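Side-chain contact in pumilio homology domain family member 4 (Saccharomyces cerevisiae, PDB 3BWT), which binds messenger RNA through a single-stranded RNA-binding domain built of Pumilio repeats and is linked to regulation of gene expression: residues A[292-295]-A[296-300]. Numbering follows the deposited sequence.
Sequences LDIS and HKQND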
loop_
_atom_site.group_PDB
_atom_site.type_symbol
_atom_site.label_atom_id
_atom_site.label_comp_id
_atom_site.label_asym_id
_atom_site.label_seq_id
_atom_site.Cartn_x
_atom_site.Cartn_y
_atom_site.Cartn_z
ATOM N N LEU A 292 -25.156 -13.753 7.791
ATOM C CA LEU A 292 -25.963 -13.930 8.991
ATOM C C LEU A 292 -25.616 -12.901 10.060
ATOM O O LEU A 292 -26.500 -12.362 10.710
ATOM C CB LEU A 292 -25.775 -15.340 9.561
ATOM C CG LEU A 292 -26.389 -16.486 8.758
ATOM C CD1 LEU A 292 -25.645 -17.797 9.013
ATOM C CD2 LEU A 292 -27.865 -16.620 9.069
ATOM N N ASP A 293 -24.325 -12.646 10.251
ATOM C CA ASP A 293 -23.873 -11.736 11.292
ATOM C C ASP A 293 -24.374 -10.329 11.011
ATOM O O ASP A 293 -24.992 -9.700 11.872
ATOM C CB ASP A 293 -22.346 -11.756 11.401
ATOM C CG ASP A 293 -21.813 -10.747 12.420
ATOM O OD1 ASP A 293 -22.289 -10.743 13.573
ATOM O OD2 ASP A 293 -20.905 -9.963 12.063
ATOM N N ILE A 294 -24.119 -9.841 9.801
ATOM C CA ILE A 294 -24.598 -8.524 9.398
ATOM C C ILE A 294 -26.121 -8.434 9.493
ATOM O O ILE A 294 -26.648 -7.543 10.154
ATOM C CB ILE A 294 -24.147 -8.147 7.965
ATOM C CG1 ILE A 294 -22.629 -8.005 7.904
ATOM C CG2 ILE A 294 -24.814 -6.850 7.510
ATOM C CD1 ILE A 294 -22.068 -7.056 8.942
ATOM N N SER A 295 -26.818 -9.363 8.843
ATOM C CA SER A 295 -28.277 -9.318 8.789
ATOM C C SER A 295 -28.926 -9.342 10.177
ATOM O O SER A 295 -29.928 -8.658 10.404
ATOM C CB SER A 295 -28.836 -10.433 7.900
ATOM O OG SER A 295 -28.624 -11.705 8.484
ATOM N N HIS A 296 -28.355 -10.114 11.101
ATOM C CA HIS A 296 -28.832 -10.121 12.483
ATOM C C HIS A 296 -28.756 -8.741 13.122
ATOM O O HIS A 296 -29.594 -8.376 13.944
ATOM C CB HIS A 296 -28.025 -11.090 13.340
ATOM C CG HIS A 296 -28.359 -11.022 14.799
ATOM N ND1 HIS A 296 -29.563 -11.460 15.309
ATOM C CD2 HIS A 296 -27.645 -10.572 15.858
ATOM C CE1 HIS A 296 -29.578 -11.283 16.618
ATOM N NE2 HIS A 296 -28.426 -10.746 16.977
ATOM N N LYS A 297 -27.731 -7.984 12.756
ATOM C CA LYS A 297 -27.526 -6.667 13.336
ATOM C C LYS A 297 -28.372 -5.594 12.652
ATOM O O LYS A 297 -28.902 -4.700 13.307
ATOM C CB LYS A 297 -26.047 -6.289 13.265
ATOM C CG LYS A 297 -25.140 -7.187 14.084
ATOM C CD LYS A 297 -23.678 -6.963 13.711
ATOM C CE LYS A 297 -22.737 -7.624 14.711
ATOM N NZ LYS A 297 -21.302 -7.408 14.350
ATOM N N GLN A 298 -28.505 -5.693 11.334
ATOM C CA GLN A 298 -29.077 -4.608 10.553
ATOM C C GLN A 298 -30.523 -4.818 10.146
ATOM O O GLN A 298 -31.241 -3.853 9.905
ATOM C CB GLN A 298 -28.245 -4.366 9.296
ATOM C CG GLN A 298 -26.848 -3.862 9.576
ATOM C CD GLN A 298 -26.017 -3.737 8.319
ATOM O OE1 GLN A 298 -26.550 -3.749 7.204
ATOM N NE2 GLN A 298 -24.700 -3.622 8.488
ATOM N N ASN A 299 -30.954 -6.070 10.042
ATOM C CA ASN A 299 -32.258 -6.329 9.455
ATOM C C ASN A 299 -32.870 -7.687 9.824
ATOM O O ASN A 299 -32.538 -8.718 9.246
ATOM C CB ASN A 299 -32.168 -6.148 7.942
ATOM C CG ASN A 299 -33.521 -6.054 7.289
ATOM O OD1 ASN A 299 -34.440 -6.805 7.627
ATOM N ND2 ASN A 299 -33.651 -5.140 6.332
ATOM N N ASP A 300 -33.778 -7.667 10.791
ATOM C CA ASP A 300 -34.416 -8.876 11.297
ATOM C C ASP A 300 -35.157 -9.651 10.214
ATOM O O ASP A 300 -35.201 -10.879 10.239
ATOM C CB ASP A 300 -35.373 -8.512 12.430
ATOM C CG ASP A 300 -34.716 -7.634 13.473
ATOM O OD1 ASP A 300 -33.764 -8.107 14.135
ATOM O OD2 ASP A 300 -35.141 -6.468 13.622
#
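Ile294 and Gln298, one turn apart near the end of helix 284-298, lie alongside each other and point the same way. The Ile294 CG2 methyl rests against the Gln298 amide, 3.4 Å from CD, and is about equally close to NE2. It gets there because CG2 stands opposite the backbone N of Ile294, beside the carbonyl carbon, while the glutamine chain runs out extended. Both side chains face helix 256-279, where each touches Ser259. In the backbone, Gln298 N gives its hydrogen to Ile294 O at 2.9 Å. The closely packed flank also includes Ser295, buried against Tyr303 and Leu306 of helix 300-310. Its OG hydrogen-bonds to Ala291 O, one turn back in the same helix.

Lys297 makes the looser, solvent-facing side. With CG beside its own backbone N (chi1 -64°) and the rest of the chain extended, it passes over Asp293 O, CG coming within 3.4 Å of that oxygen, and reaches the Asp293 carboxylate. The salt bridge is a long one: NZ stands 3.5 Å from Asp293 OD2, and the hydrogen bond within it is weak. Lys297 N is also held only weakly, to Asp293 O and to Ile294 O.

The last turn closes as Asn299 N bonds to Ser295 O at 2.8 Å. Asn299 then leaves the helical path and N-caps the next helix, OD1 accepting from Leu302 N while ND2 reaches Glu260. The turn lies in the eighth Pumilio repeat and joins helix 284-298 to helix 300-310, with contacts to helix 256-279. Its chemistry suggests that the backbone bonds, the asparagine cap and the buried packing probably fix the turn, whereas the long ion pair, with its lysine exposed, probably adds little.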